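Local coordinates for HTH tetR-type domain-containing protein (Streptomyces coelicolor A3, PDB 3IUV) that probably binds DNA as a TetR-family transcriptional regulator, though the genes it controls and any ligand it senses are not known, at residues Ala78-Leu90 and Leu135-Leu148. Residues are numbered along the deposited sequence; the frame is centred on the assembly and turned at random.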
loop_
_atom_site.group_PDB
_atom_site.type_symbol
_atom_site.label_atom_id
_atom_site.label_comp_id
_atom_site.label_asym_id
_atom_site.label_seq_id
_atom_site.Cartn_x
_atom_site.Cartn_y
_atom_site.Cartn_z
ATOM N N ALA A 78 9.551 23.351 -10.508
ATOM C CA ALA A 78 8.779 23.271 -11.750
ATOM C C ALA A 78 7.340 22.701 -11.639
ATOM O O ALA A 78 6.470 23.055 -12.446
ATOM C CB ALA A 78 9.583 22.509 -12.818
ATOM N N LEU A 79 7.087 21.820 -10.667
ATOM C CA LEU A 79 5.747 21.231 -10.490
ATOM C C LEU A 79 4.682 22.298 -10.335
ATOM O O LEU A 79 3.550 22.138 -10.785
ATOM C CB LEU A 79 5.699 20.327 -9.251
ATOM C CG LEU A 79 6.516 19.036 -9.141
ATOM C CD1 LEU A 79 6.488 18.561 -7.704
ATOM C CD2 LEU A 79 6.006 17.945 -10.070
ATOM N N SER A 80 5.048 23.390 -9.679
ATOM C CA SER A 80 4.109 24.462 -9.417
ATOM C C SER A 80 4.109 25.456 -10.574
ATOM O O SER A 80 3.301 26.397 -10.615
ATOM C CB SER A 80 4.489 25.157 -8.121
ATOM O OG SER A 80 5.900 25.166 -7.991
ATOM N N ASP A 81 5.024 25.237 -11.515
ATOM C CA ASP A 81 5.121 26.071 -12.704
ATOM C C ASP A 81 4.209 25.541 -13.825
ATOM O O ASP A 81 4.420 24.439 -14.329
ATOM C CB ASP A 81 6.577 26.160 -13.177
ATOM C CG ASP A 81 6.721 26.955 -14.470
ATOM O OD1 ASP A 81 5.705 27.532 -14.901
ATOM O OD2 ASP A 81 7.832 27.005 -15.048
ATOM N N PRO A 82 3.186 26.333 -14.203
ATOM C CA PRO A 82 2.204 25.986 -15.244
ATOM C C PRO A 82 2.806 25.877 -16.654
ATOM O O PRO A 82 2.236 25.197 -17.519
ATOM C CB PRO A 82 1.201 27.150 -15.193
ATOM C CG PRO A 82 1.388 27.777 -13.851
ATOM C CD PRO A 82 2.848 27.602 -13.528
ATOM N N GLU A 83 3.929 26.544 -16.894
ATOM C CA GLU A 83 4.593 26.422 -18.190
ATOM C C GLU A 83 5.350 25.101 -18.292
ATOM O O GLU A 83 5.676 24.631 -19.388
ATOM C CB GLU A 83 5.534 27.601 -18.454
ATOM C CG GLU A 83 4.827 28.932 -18.710
ATOM C CD GLU A 83 3.789 28.867 -19.836
ATOM O OE1 GLU A 83 2.761 29.566 -19.726
ATOM O OE2 GLU A 83 3.998 28.130 -20.830
ATOM N N ALA A 84 5.609 24.494 -17.138
ATOM C CA ALA A 84 6.377 23.264 -17.092
ATOM C C ALA A 84 5.507 22.025 -17.314
ATOM O O ALA A 84 4.314 22.031 -17.010
ATOM C CB ALA A 84 7.124 23.176 -15.784
ATOM N N ASP A 85 6.119 20.971 -17.847
ATOM C CA ASP A 85 5.431 19.726 -18.146
ATOM C C ASP A 85 5.102 18.966 -16.872
ATOM O O ASP A 85 5.974 18.303 -16.288
ATOM C CB ASP A 85 6.320 18.845 -19.031
ATOM C CG ASP A 85 5.746 17.459 -19.242
ATOM O OD1 ASP A 85 4.506 17.308 -19.251
ATOM O OD2 ASP A 85 6.541 16.512 -19.408
ATOM N N LEU A 86 3.838 19.034 -16.457
ATOM C CA LEU A 86 3.418 18.423 -15.205
ATOM C C LEU A 86 3.729 16.927 -15.119
ATOM O O LEU A 86 4.365 16.479 -14.167
ATOM C CB LEU A 86 1.930 18.658 -14.962
ATOM C CG LEU A 86 1.547 18.052 -13.609
ATOM C CD1 LEU A 86 2.577 18.505 -12.554
ATOM C CD2 LEU A 86 0.110 18.407 -13.192
ATOM N N SER A 87 3.244 16.168 -16.099
ATOM C CA SER A 87 3.498 14.735 -16.198
ATOM C C SER A 87 4.970 14.446 -16.074
ATOM O O SER A 87 5.393 13.626 -15.251
ATOM C CB SER A 87 3.038 14.205 -17.553
ATOM O OG SER A 87 1.642 14.368 -17.699
ATOM N N GLY A 88 5.742 15.114 -16.923
ATOM C CA GLY A 88 7.184 14.951 -16.941
ATOM C C GLY A 88 7.808 15.151 -15.581
ATOM O O GLY A 88 8.614 14.328 -15.148
ATOM N N GLU A 89 7.432 16.237 -14.905
ATOM C CA GLU A 89 8.011 16.587 -13.607
ATOM C C GLU A 89 7.687 15.556 -12.537
ATOM O O GLU A 89 8.551 15.188 -11.737
ATOM C CB GLU A 89 7.543 17.982 -13.155
ATOM C CG GLU A 89 8.354 19.139 -13.747
ATOM C CD GLU A 89 9.787 19.196 -13.228
ATOM O OE1 GLU A 89 10.703 18.860 -13.994
ATOM O OE2 GLU A 89 10.002 19.561 -12.054
ATOM N N LEU A 90 6.435 15.102 -12.519
ATOM C CA LEU A 90 6.020 14.077 -11.573
ATOM C C LEU A 90 6.756 12.760 -11.799
ATOM O O LEU A 90 7.178 12.125 -10.846
ATOM C CB LEU A 90 4.512 13.853 -11.642
ATOM C CG LEU A 90 3.692 14.998 -11.037
ATOM C CD1 LEU A 90 2.216 14.877 -11.404
ATOM C CD2 LEU A 90 3.886 15.059 -9.526
ATOM N N LEU A 135 -0.500 21.039 -3.703
ATOM C CA LEU A 135 0.226 21.649 -4.803
ATOM C C LEU A 135 -0.451 21.303 -6.133
ATOM O O LEU A 135 -0.747 22.183 -6.937
ATOM C CB LEU A 135 1.669 21.163 -4.770
ATOM C CG LEU A 135 2.728 21.912 -5.570
ATOM C CD1 LEU A 135 4.111 21.412 -5.163
ATOM C CD2 LEU A 135 2.504 21.752 -7.083
ATOM N N LEU A 136 -0.708 20.017 -6.352
ATOM C CA LEU A 136 -1.390 19.566 -7.559
ATOM C C LEU A 136 -2.779 20.209 -7.745
ATOM O O LEU A 136 -3.154 20.603 -8.851
ATOM C CB LEU A 136 -1.521 18.040 -7.528
ATOM C CG LEU A 136 -0.529 17.205 -8.337
ATOM C CD1 LEU A 136 0.696 18.006 -8.758
ATOM C CD2 LEU A 136 -0.145 15.950 -7.545
ATOM N N ALA A 137 -3.553 20.284 -6.670
ATOM C CA ALA A 137 -4.864 20.913 -6.720
ATOM C C ALA A 137 -4.718 22.340 -7.267
ATOM O O ALA A 137 -5.314 22.705 -8.293
ATOM C CB ALA A 137 -5.496 20.928 -5.317
ATOM N N ALA A 138 -3.916 23.147 -6.578
ATOM C CA ALA A 138 -3.643 24.496 -7.042
ATOM C C ALA A 138 -3.200 24.534 -8.515
ATOM O O ALA A 138 -3.612 25.431 -9.270
ATOM C CB ALA A 138 -2.601 25.157 -6.150
ATOM N N ARG A 139 -2.377 23.561 -8.926
ATOM C CA ARG A 139 -1.836 23.567 -10.283
ATOM C C ARG A 139 -2.728 22.922 -11.337
ATOM O O ARG A 139 -2.440 23.007 -12.532
ATOM C CB ARG A 139 -0.441 22.943 -10.355
ATOM C CG ARG A 139 0.292 23.370 -11.614
ATOM C CD ARG A 139 0.680 22.171 -12.405
ATOM N NE ARG A 139 0.526 22.346 -13.849
ATOM C CZ ARG A 139 1.552 22.374 -14.687
ATOM N NH1 ARG A 139 2.782 22.262 -14.197
ATOM N NH2 ARG A 139 1.357 22.513 -15.997
ATOM N N THR A 140 -3.796 22.264 -10.898
ATOM C CA THR A 140 -4.767 21.683 -11.824
ATOM C C THR A 140 -6.171 21.921 -11.297
ATOM O O THR A 140 -6.639 23.059 -11.247
ATOM C CB THR A 140 -4.532 20.158 -12.071
ATOM O OG1 THR A 140 -4.747 19.404 -10.865
ATOM C CG2 THR A 140 -3.100 19.891 -12.662
ATOM N N ASP A 141 -6.831 20.843 -10.895
ATOM C CA ASP A 141 -8.140 20.921 -10.263
ATOM C C ASP A 141 -8.170 19.811 -9.229
ATOM O O ASP A 141 -7.327 18.915 -9.267
ATOM C CB ASP A 141 -9.254 20.718 -11.293
ATOM C CG ASP A 141 -9.329 19.295 -11.781
ATOM O OD1 ASP A 141 -9.983 18.452 -11.116
ATOM O OD2 ASP A 141 -8.732 19.028 -12.836
ATOM N N PRO A 142 -9.153 19.851 -8.316
ATOM C CA PRO A 142 -9.157 18.910 -7.195
ATOM C C PRO A 142 -9.219 17.472 -7.704
ATOM O O PRO A 142 -8.474 16.599 -7.242
ATOM C CB PRO A 142 -10.448 19.266 -6.434
ATOM C CG PRO A 142 -10.879 20.586 -6.959
ATOM C CD PRO A 142 -10.393 20.646 -8.366
ATOM N N THR A 143 -10.103 17.230 -8.660
ATOM C CA THR A 143 -10.327 15.872 -9.116
ATOM C C THR A 143 -9.011 15.245 -9.601
ATOM O O THR A 143 -8.528 14.245 -9.022
ATOM C CB THR A 143 -11.416 15.831 -10.185
ATOM O OG1 THR A 143 -12.704 15.818 -9.549
ATOM C CG2 THR A 143 -11.265 14.588 -11.019
ATOM N N THR A 144 -8.430 15.867 -10.630
ATOM C CA THR A 144 -7.123 15.503 -11.164
ATOM C C THR A 144 -6.073 15.247 -10.099
ATOM O O THR A 144 -5.335 14.263 -10.164
ATOM C CB THR A 144 -6.593 16.604 -12.063
ATOM O OG1 THR A 144 -7.601 16.918 -13.023
ATOM C CG2 THR A 144 -5.271 16.168 -12.780
ATOM N N ALA A 145 -5.999 16.146 -9.127
ATOM C CA ALA A 145 -5.026 16.023 -8.059
ATOM C C ALA A 145 -5.206 14.721 -7.253
ATOM O O ALA A 145 -4.231 14.046 -6.958
ATOM C CB ALA A 145 -5.091 17.243 -7.155
ATOM N N ARG A 146 -6.440 14.383 -6.885
ATOM C CA ARG A 146 -6.706 13.140 -6.179
ATOM C C ARG A 146 -6.306 11.968 -7.083
ATOM O O ARG A 146 -5.702 10.991 -6.656
ATOM C CB ARG A 146 -8.188 13.052 -5.820
ATOM C CG ARG A 146 -8.578 13.961 -4.675
ATOM C CD ARG A 146 -10.041 14.341 -4.753
ATOM N NE ARG A 146 -10.921 13.223 -4.400
ATOM C CZ ARG A 146 -12.214 13.142 -4.718
ATOM N NH1 ARG A 146 -12.795 14.112 -5.413
ATOM N NH2 ARG A 146 -12.929 12.082 -4.347
ATOM N N ALA A 147 -6.633 12.085 -8.355
ATOM C CA ALA A 147 -6.230 11.072 -9.295
ATOM C C ALA A 147 -4.709 10.984 -9.390
ATOM O O ALA A 147 -4.136 9.892 -9.347
ATOM C CB ALA A 147 -6.842 11.352 -10.661
ATOM N N LEU A 148 -4.046 12.122 -9.543
ATOM C CA LEU A 148 -2.606 12.083 -9.689
ATOM C C LEU A 148 -2.044 11.371 -8.475
ATOM O O LEU A 148 -1.331 10.383 -8.582
ATOM C CB LEU A 148 -2.029 13.493 -9.834
ATOM C CG LEU A 148 -2.201 14.102 -11.235
ATOM C CD1 LEU A 148 -2.038 15.660 -11.279
ATOM C CD2 LEU A 148 -1.268 13.414 -12.223
#
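S80 and R139 bring the two backbones closest (CA to CA 6.1 Å), while the short axes of 86-90 and 135-139 run nearly antiparallel at 168°, with a closest approach of 13.2 Å. R139, the last residue of helix 121-139, reaches toward the turn before helix 86-98. With CG anti to the backbone N (chi1 -160°), the arginine leaves its helix toward that turn, its chain bent at chi2 and chi3. R139 NH1 and NH2 both donate to A84 O, each at 3.2 Å, in the guanidinium plane; NH2 approaches nearly in line with the carbonyl, whereas NH1 stands above the carbonyl plane. A weak, almost straight bond joins NH1 to L79 O. L86 CB sits over the centre of one guanidinium face, 3.7 Å above it, and P82 CA lies off-centre over the other. In this all-helical TetR-type C-terminal domain, the arginine thus ties the C-terminal end of helix 121-139 to the type I turn 81-84 ahead of helix 86-98. With an alanine in place of R139, A84 O would probably lose both donors and the turn be less firmly held to the helix end. One helical turn earlier, L135 CD2 packs against L79 CB at 4.1 Å and also touches S80. Beyond the guanidinium, L86 CD2 meets T140 CG2 at 3.6 Å and L148 CD1 at 4.0 Å. The L90 and L148 side chains cross at about a right angle, L90 CD1 to L148 CD2 3.9 Å. L175 of helix 168-178 touches both L90 and L148, while T144 and R146 face the second subunit, T144 OG1 bonding to R177 there.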